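Local structure of phytochromobilin synthase (Solanum lycopersicum, 6KME) at residues 229-241 and 278-292. The protein binds biliverdin IX alpha and probably reduces it to phytochromobilin with electrons from ferredoxin, as a member of the HY2 family of bilin reductases. The protein carries 1 engineered substitution. Numbering follows the deposited sequence.
Sequences HRYLTWRSEKDPG and FPEYRCEDGKVNEKR. With BLA (biliverdine IX alpha), chain B.
Lys238 and Arg292 bring the two backbones closest, their CA atoms 6.0 Å apart, while Trp234 faces Phe278 at 8.4 Å. Segment 229-241 is the end of a helix and the turn after it. Segment 278-292 is a loop with a short 3-10 turn at 279-281 and a type I beta turn from Cys283 to Gly286. Trp234, Phe278 and Tyr281 form an aromatic cluster. The edge of the Trp234 indole points at the face of Phe278 in an edge-to-face pair, with CE3 over the ring centre and the planes at 69°. Arg230 runs extended past Phe278, whose CZ lies over one face of the guanidinium. Tyr281 OH lies at the indole edge, 3.3 Å from Trp234 CH2, and donates to Arg292 O. Lys238 binds the loop backbone. Its chain bends at chi2 (-58°) and passes Tyr281, and NZ donates to Asn289 O and to Lys291 O, each at 2.9 Å. The first bond runs nearly along the C=O axis; the second comes from above the carbonyl plane. A water links NZ to Glu290 O.

Both segments line the biliverdin pocket. Pro240 packs on one face of the Arg292 guanidinium. Arg292 NH1 donates to BLA O2D and O2A, and NH2 to BLA O1D at 2.8 Å, so one guanidinium holds both propionates. Arg235 grips Asp239 side-on, NE to OD1 at 2.8 Å and NH2 to OD2 at 2.7 Å, and lies against the vinyl and methyl groups of one bilin ring. A leucine in place of Arg235 would probably leave the Asp239 carboxylate without its charged mate and free to turn beside the bilin.

Helix 218-238 meets strands 96-104 and 112-119 through Tyr231 and Arg235, while Phe274 of helix 274-277 packs against Phe278 and Tyr281.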
loop_
_atom_site.group_PDB
_atom_site.type_symbol
_atom_site.label_atom_id
_atom_site.label_comp_id
_atom_site.label_asym_id
_atom_site.label_seq_id
_atom_site.Cartn_x
_atom_site.Cartn_y
_atom_site.Cartn_z
ATOM N N HIS A 229 7.818 10.076 -3.598
ATOM C CA HIS A 229 6.858 10.988 -4.220
ATOM C C HIS A 229 6.243 10.371 -5.473
ATOM O O HIS A 229 5.029 10.473 -5.694
ATOM C CB HIS A 229 7.523 12.324 -4.558
ATOM C CG HIS A 229 6.576 13.325 -5.146
ATOM N ND1 HIS A 229 6.634 13.720 -6.465
ATOM C CD2 HIS A 229 5.525 13.982 -4.603
ATOM C CE1 HIS A 229 5.671 14.591 -6.705
ATOM N NE2 HIS A 229 4.982 14.767 -5.592
ATOM N N ARG A 230 7.069 9.713 -6.292
ATOM C CA ARG A 230 6.566 9.022 -7.476
ATOM C C ARG A 230 5.544 7.954 -7.102
ATOM O O ARG A 230 4.502 7.822 -7.755
ATOM C CB ARG A 230 7.741 8.408 -8.245
ATOM C CG ARG A 230 7.352 7.606 -9.513
ATOM C CD ARG A 230 8.628 7.081 -10.217
ATOM N NE ARG A 230 8.324 6.082 -11.240
ATOM C CZ ARG A 230 8.291 4.765 -11.024
ATOM N NH1 ARG A 230 8.556 4.280 -9.815
ATOM N NH2 ARG A 230 8.001 3.926 -12.020
ATOM N N TYR A 231 5.826 7.187 -6.045
ATOM C CA TYR A 231 4.901 6.163 -5.562
ATOM C C TYR A 231 3.583 6.775 -5.098
ATOM O O TYR A 231 2.505 6.284 -5.445
ATOM C CB TYR A 231 5.572 5.377 -4.434
ATOM C CG TYR A 231 4.685 4.431 -3.645
ATOM C CD1 TYR A 231 4.665 3.067 -3.933
ATOM C CD2 TYR A 231 3.909 4.889 -2.575
ATOM C CE1 TYR A 231 3.882 2.186 -3.206
ATOM C CE2 TYR A 231 3.114 4.020 -1.844
ATOM C CZ TYR A 231 3.113 2.665 -2.158
ATOM O OH TYR A 231 2.338 1.783 -1.439
ATOM N N LEU A 232 3.648 7.841 -4.289
ATOM C CA LEU A 232 2.426 8.507 -3.837
ATOM C C LEU A 232 1.658 9.085 -5.018
ATOM O O LEU A 232 0.419 9.105 -5.021
ATOM C CB LEU A 232 2.762 9.638 -2.848
ATOM C CG LEU A 232 3.494 9.225 -1.575
ATOM C CD1 LEU A 232 3.955 10.467 -0.784
ATOM C CD2 LEU A 232 2.595 8.323 -0.737
ATOM N N THR A 233 2.379 9.597 -6.007
ATOM C CA THR A 233 1.722 10.205 -7.155
ATOM C C THR A 233 0.968 9.155 -7.960
ATOM O O THR A 233 -0.185 9.377 -8.359
ATOM C CB THR A 233 2.751 10.919 -8.024
ATOM O OG1 THR A 233 3.321 12.015 -7.295
ATOM C CG2 THR A 233 2.093 11.439 -9.293
ATOM N N TRP A 234 1.600 8.001 -8.199
ATOM C CA TRP A 234 0.914 6.913 -8.895
ATOM C C TRP A 234 -0.361 6.515 -8.165
ATOM O O TRP A 234 -1.452 6.498 -8.754
ATOM C CB TRP A 234 1.836 5.700 -9.043
ATOM C CG TRP A 234 1.070 4.476 -9.454
ATOM C CD1 TRP A 234 0.638 3.457 -8.642
ATOM C CD2 TRP A 234 0.586 4.168 -10.775
ATOM N NE1 TRP A 234 -0.069 2.530 -9.383
ATOM C CE2 TRP A 234 -0.107 2.939 -10.692
ATOM C CE3 TRP A 234 0.699 4.801 -12.020
ATOM C CZ2 TRP A 234 -0.705 2.336 -11.810
ATOM C CZ3 TRP A 234 0.106 4.194 -13.137
ATOM C CH2 TRP A 234 -0.585 2.978 -13.017
ATOM N N ARG A 235 -0.246 6.211 -6.868
ATOM C CA ARG A 235 -1.391 5.703 -6.122
ATOM C C ARG A 235 -2.474 6.757 -5.966
ATOM O O ARG A 235 -3.667 6.439 -6.059
ATOM C CB ARG A 235 -0.935 5.167 -4.756
ATOM C CG ARG A 235 -0.078 3.901 -4.862
ATOM C CD ARG A 235 0.026 3.149 -3.531
ATOM N NE ARG A 235 -1.272 2.605 -3.137
ATOM C CZ ARG A 235 -1.534 2.094 -1.940
ATOM N NH1 ARG A 235 -0.576 2.038 -1.013
ATOM N NH2 ARG A 235 -2.749 1.638 -1.671
ATOM N N SER A 236 -2.105 8.022 -5.756
ATOM C CA SER A 236 -3.169 9.004 -5.590
ATOM C C SER A 236 -3.946 9.209 -6.885
ATOM O O SER A 236 -5.114 9.605 -6.834
ATOM C CB SER A 236 -2.620 10.332 -5.057
ATOM O OG SER A 236 -1.882 11.005 -6.043
ATOM N N GLU A 237 -3.351 8.900 -8.037
ATOM C CA GLU A 237 -4.057 9.014 -9.314
ATOM C C GLU A 237 -4.840 7.751 -9.687
ATOM O O GLU A 237 -5.946 7.858 -10.226
ATOM C CB GLU A 237 -3.066 9.358 -10.436
ATOM C CG GLU A 237 -3.716 9.647 -11.806
ATOM C CD GLU A 237 -4.400 11.015 -11.877
ATOM O OE1 GLU A 237 -3.909 11.973 -11.246
ATOM O OE2 GLU A 237 -5.434 11.131 -12.569
ATOM N N LYS A 238 -4.305 6.556 -9.410
ATOM C CA LYS A 238 -4.792 5.327 -10.042
ATOM C C LYS A 238 -5.190 4.187 -9.100
ATOM O O LYS A 238 -5.583 3.123 -9.602
ATOM C CB LYS A 238 -3.729 4.787 -11.021
ATOM C CG LYS A 238 -3.503 5.651 -12.279
ATOM C CD LYS A 238 -4.802 5.830 -13.062
ATOM C CE LYS A 238 -4.610 6.544 -14.398
ATOM N NZ LYS A 238 -5.935 6.875 -15.026
ATOM N N ASP A 239 -5.082 4.345 -7.771
ATOM C CA ASP A 239 -5.432 3.241 -6.875
ATOM C C ASP A 239 -6.873 2.799 -7.140
ATOM O O ASP A 239 -7.762 3.644 -7.297
ATOM C CB ASP A 239 -5.276 3.631 -5.401
ATOM C CG ASP A 239 -4.253 2.741 -4.640
ATOM O OD1 ASP A 239 -3.142 2.479 -5.155
ATOM O OD2 ASP A 239 -4.564 2.321 -3.504
ATOM N N PRO A 240 -7.138 1.495 -7.209
ATOM C CA PRO A 240 -8.504 1.045 -7.548
ATOM C C PRO A 240 -9.585 1.482 -6.559
ATOM O O PRO A 240 -10.751 1.573 -6.957
ATOM C CB PRO A 240 -8.363 -0.480 -7.600
ATOM C CG PRO A 240 -6.930 -0.691 -7.993
ATOM C CD PRO A 240 -6.181 0.378 -7.217
ATOM N N GLY A 241 -9.250 1.790 -5.305
ATOM C CA GLY A 241 -10.318 2.111 -4.361
ATOM C C GLY A 241 -10.969 3.476 -4.550
ATOM O O GLY A 241 -11.976 3.755 -3.893
ATOM N N PHE A 278 4.730 9.550 -15.638
ATOM C CA PHE A 278 4.120 8.523 -16.486
ATOM C C PHE A 278 3.558 9.175 -17.752
ATOM O O PHE A 278 2.337 9.248 -17.948
ATOM C CB PHE A 278 3.055 7.754 -15.696
ATOM C CG PHE A 278 3.519 7.339 -14.302
ATOM C CD1 PHE A 278 4.415 6.287 -14.137
ATOM C CD2 PHE A 278 3.090 8.029 -13.174
ATOM C CE1 PHE A 278 4.867 5.922 -12.869
ATOM C CE2 PHE A 278 3.537 7.671 -11.895
ATOM C CZ PHE A 278 4.433 6.625 -11.743
ATOM N N PRO A 279 4.436 9.635 -18.654
ATOM C CA PRO A 279 3.968 10.360 -19.848
ATOM C C PRO A 279 3.165 9.513 -20.817
ATOM O O PRO A 279 2.551 10.088 -21.727
ATOM C CB PRO A 279 5.271 10.838 -20.501
ATOM C CG PRO A 279 6.287 9.831 -20.049
ATOM C CD PRO A 279 5.907 9.538 -18.622
ATOM N N GLU A 280 3.177 8.179 -20.663
ATOM C CA GLU A 280 2.363 7.301 -21.500
ATOM C C GLU A 280 0.878 7.600 -21.349
ATOM O O GLU A 280 0.092 7.339 -22.275
ATOM C CB GLU A 280 2.629 5.830 -21.150
ATOM C CG GLU A 280 4.027 5.343 -21.494
ATOM C CD GLU A 280 5.067 5.763 -20.458
ATOM O OE1 GLU A 280 4.671 6.256 -19.376
ATOM O OE2 GLU A 280 6.279 5.600 -20.731
ATOM N N TYR A 281 0.481 8.142 -20.201
ATOM C CA TYR A 281 -0.905 8.468 -19.880
ATOM C C TYR A 281 -1.346 9.834 -20.389
ATOM O O TYR A 281 -2.493 10.217 -20.146
ATOM C CB TYR A 281 -1.131 8.410 -18.359
ATOM C CG TYR A 281 -1.187 7.013 -17.801
ATOM C CD1 TYR A 281 -0.020 6.317 -17.504
ATOM C CD2 TYR A 281 -2.407 6.377 -17.577
ATOM C CE1 TYR A 281 -0.062 5.021 -16.997
ATOM C CE2 TYR A 281 -2.456 5.072 -17.075
ATOM C CZ TYR A 281 -1.273 4.407 -16.780
ATOM O OH TYR A 281 -1.298 3.118 -16.265
ATOM N N ARG A 282 -0.489 10.585 -21.080
ATOM C CA ARG A 282 -0.898 11.905 -21.554
ATOM C C ARG A 282 -1.822 11.737 -22.748
ATOM O O ARG A 282 -1.434 11.148 -23.762
ATOM C CB ARG A 282 0.298 12.781 -21.929
ATOM C CG ARG A 282 -0.137 14.139 -22.502
ATOM C CD ARG A 282 1.022 15.098 -22.757
ATOM N NE ARG A 282 1.729 15.446 -21.526
ATOM C CZ ARG A 282 2.970 15.063 -21.235
ATOM N NH1 ARG A 282 3.662 14.313 -22.092
ATOM N NH2 ARG A 282 3.525 15.436 -20.088
ATOM N N CYS A 283 -3.041 12.257 -22.627
ATOM C CA CYS A 283 -4.021 12.198 -23.705
ATOM C C CYS A 283 -3.767 13.282 -24.746
ATOM O O CYS A 283 -3.032 14.246 -24.517
ATOM C CB CYS A 283 -5.432 12.336 -23.147
ATOM S SG CYS A 283 -6.240 10.763 -23.002
ATOM N N GLU A 284 -4.430 13.124 -25.902
ATOM C CA GLU A 284 -4.272 14.075 -26.999
ATOM C C GLU A 284 -4.620 15.498 -26.577
ATOM O O GLU A 284 -4.128 16.461 -27.178
ATOM C CB GLU A 284 -5.138 13.657 -28.193
ATOM N N ASP A 285 -5.461 15.657 -25.555
ATOM C CA ASP A 285 -5.816 16.971 -25.043
ATOM C C ASP A 285 -4.976 17.385 -23.834
ATOM O O ASP A 285 -5.243 18.432 -23.234
ATOM C CB ASP A 285 -7.309 17.010 -24.704
ATOM C CG ASP A 285 -7.757 15.813 -23.886
ATOM O OD1 ASP A 285 -6.928 15.248 -23.143
ATOM O OD2 ASP A 285 -8.942 15.431 -23.998
ATOM N N GLY A 286 -3.967 16.598 -23.467
ATOM C CA GLY A 286 -3.102 16.952 -22.359
ATOM C C GLY A 286 -3.591 16.517 -20.996
ATOM O O GLY A 286 -2.907 16.777 -19.997
ATOM N N LYS A 287 -4.742 15.861 -20.925
ATOM C CA LYS A 287 -5.284 15.321 -19.691
ATOM C C LYS A 287 -4.704 13.933 -19.425
ATOM O O LYS A 287 -4.014 13.350 -20.263
ATOM C CB LYS A 287 -6.814 15.267 -19.778
ATOM C CG LYS A 287 -7.455 16.614 -20.103
ATOM C CD LYS A 287 -8.968 16.501 -20.280
ATOM C CE LYS A 287 -9.614 17.877 -20.415
ATOM N NZ LYS A 287 -11.106 17.820 -20.451
ATOM N N VAL A 288 -4.991 13.406 -18.237
ATOM C CA VAL A 288 -4.580 12.053 -17.871
ATOM C C VAL A 288 -5.563 11.049 -18.457
ATOM O O VAL A 288 -6.776 11.166 -18.266
ATOM C CB VAL A 288 -4.490 11.905 -16.349
ATOM C CG1 VAL A 288 -4.153 10.463 -15.989
ATOM C CG2 VAL A 288 -3.417 12.863 -15.790
ATOM N N ASN A 289 -5.042 10.052 -19.166
ATOM C CA ASN A 289 -5.891 9.034 -19.777
ATOM C C ASN A 289 -6.778 8.360 -18.733
ATOM O O ASN A 289 -6.310 7.978 -17.655
ATOM C CB ASN A 289 -5.011 8.001 -20.480
ATOM C CG ASN A 289 -5.782 7.147 -21.463
ATOM O OD1 ASN A 289 -6.828 6.588 -21.129
ATOM N ND2 ASN A 289 -5.272 7.050 -22.691
ATOM N N GLU A 290 -8.066 8.199 -19.062
ATOM C CA GLU A 290 -9.013 7.582 -18.132
ATOM C C GLU A 290 -8.700 6.120 -17.841
ATOM O O GLU A 290 -9.186 5.584 -16.837
ATOM C CB GLU A 290 -10.441 7.672 -18.685
ATOM C CG GLU A 290 -11.099 9.015 -18.509
ATOM C CD GLU A 290 -12.480 9.058 -19.147
ATOM O OE1 GLU A 290 -12.776 8.180 -19.991
ATOM O OE2 GLU A 290 -13.266 9.966 -18.797
ATOM N N LYS A 291 -7.939 5.449 -18.701
ATOM C CA LYS A 291 -7.588 4.060 -18.436
ATOM C C LYS A 291 -6.749 3.949 -17.175
ATOM O O LYS A 291 -5.848 4.760 -16.941
ATOM C CB LYS A 291 -6.813 3.469 -19.613
ATOM C CG LYS A 291 -7.649 3.306 -20.857
ATOM C CD LYS A 291 -7.002 2.320 -21.796
ATOM C CE LYS A 291 -6.153 3.017 -22.821
ATOM N NZ LYS A 291 -6.613 2.688 -24.212
ATOM N N ARG A 292 -7.040 2.931 -16.357
ATOM C CA ARG A 292 -6.139 2.618 -15.249
ATOM C C ARG A 292 -4.783 2.138 -15.762
ATOM O O ARG A 292 -3.731 2.508 -15.218
ATOM C CB ARG A 292 -6.762 1.562 -14.331
ATOM C CG ARG A 292 -5.923 1.303 -13.041
ATOM C CD ARG A 292 -6.628 0.327 -12.093
ATOM N NE ARG A 292 -7.989 0.747 -11.791
ATOM C CZ ARG A 292 -8.928 -0.055 -11.303
ATOM N NH1 ARG A 292 -8.647 -1.318 -11.047
ATOM N NH2 ARG A 292 -10.146 0.409 -11.071
HETATM C CHA BLA B . -9.191 -4.138 -7.010
HETATM N NA BLA B . -6.973 -3.335 -5.934
HETATM C C1A BLA B . -7.677 -4.027 -6.933
HETATM C C2A BLA B . -6.690 -4.581 -7.861
HETATM C C3A BLA B . -5.368 -4.184 -7.373
HETATM C C4A BLA B . -5.571 -3.411 -6.180
HETATM C CMA BLA B . -3.988 -4.507 -7.949
HETATM C CAA BLA B . -7.092 -5.395 -9.123
HETATM C CBA BLA B . -7.494 -4.442 -10.216
HETATM C CGA BLA B . -6.247 -4.032 -11.082
HETATM O O1A BLA B . -5.663 -4.996 -11.483
HETATM O O2A BLA B . -6.113 -2.848 -11.188
HETATM C CHB BLA B . -4.522 -2.778 -5.256
HETATM N NB BLA B . -2.860 -1.858 -6.771
HETATM C C1B BLA B . -3.408 -1.974 -5.473
HETATM C C2B BLA B . -2.217 -1.447 -4.564
HETATM C C3B BLA B . -1.245 -0.848 -5.356
HETATM C C4B BLA B . -1.676 -1.061 -6.809
HETATM C CMB BLA B . -2.377 -1.412 -3.055
HETATM O OB BLA B . -1.212 -0.654 -7.862
HETATM C CAB BLA B . 0.081 -0.140 -5.221
HETATM C CBB BLA B . 0.965 0.492 -6.027
HETATM N NC BLA B . -9.407 -1.137 -2.644
HETATM C C1C BLA B . -8.652 -0.508 -1.628
HETATM C C2C BLA B . -9.642 0.394 -0.878
HETATM C C3C BLA B . -10.888 0.236 -1.486
HETATM C C4C BLA B . -10.766 -0.769 -2.656
HETATM C CMC BLA B . -9.125 1.234 0.296
HETATM O OC BLA B . -7.464 -0.782 -1.556
HETATM C CAC BLA B . -12.145 0.924 -1.086
HETATM C CBC BLA B . -12.412 2.146 -0.574
HETATM C CHD BLA B . -11.600 -1.306 -3.601
HETATM N ND BLA B . -10.017 -2.654 -5.147
HETATM C C1D BLA B . -11.210 -2.197 -4.766
HETATM C C2D BLA B . -12.331 -2.678 -5.670
HETATM C C3D BLA B . -11.746 -3.476 -6.636
HETATM C C4D BLA B . -10.219 -3.494 -6.341
HETATM C CMD BLA B . -13.765 -2.257 -5.406
HETATM C CAD BLA B . -12.320 -4.253 -7.827
HETATM C CBD BLA B . -12.791 -3.367 -8.964
HETATM C CGD BLA B . -11.633 -2.627 -9.767
HETATM O O1D BLA B . -11.863 -1.436 -9.879
HETATM O O2D BLA B . -10.730 -3.369 -10.131
HETATM O O HOH W 1 -8.120 5.234 -14.081
#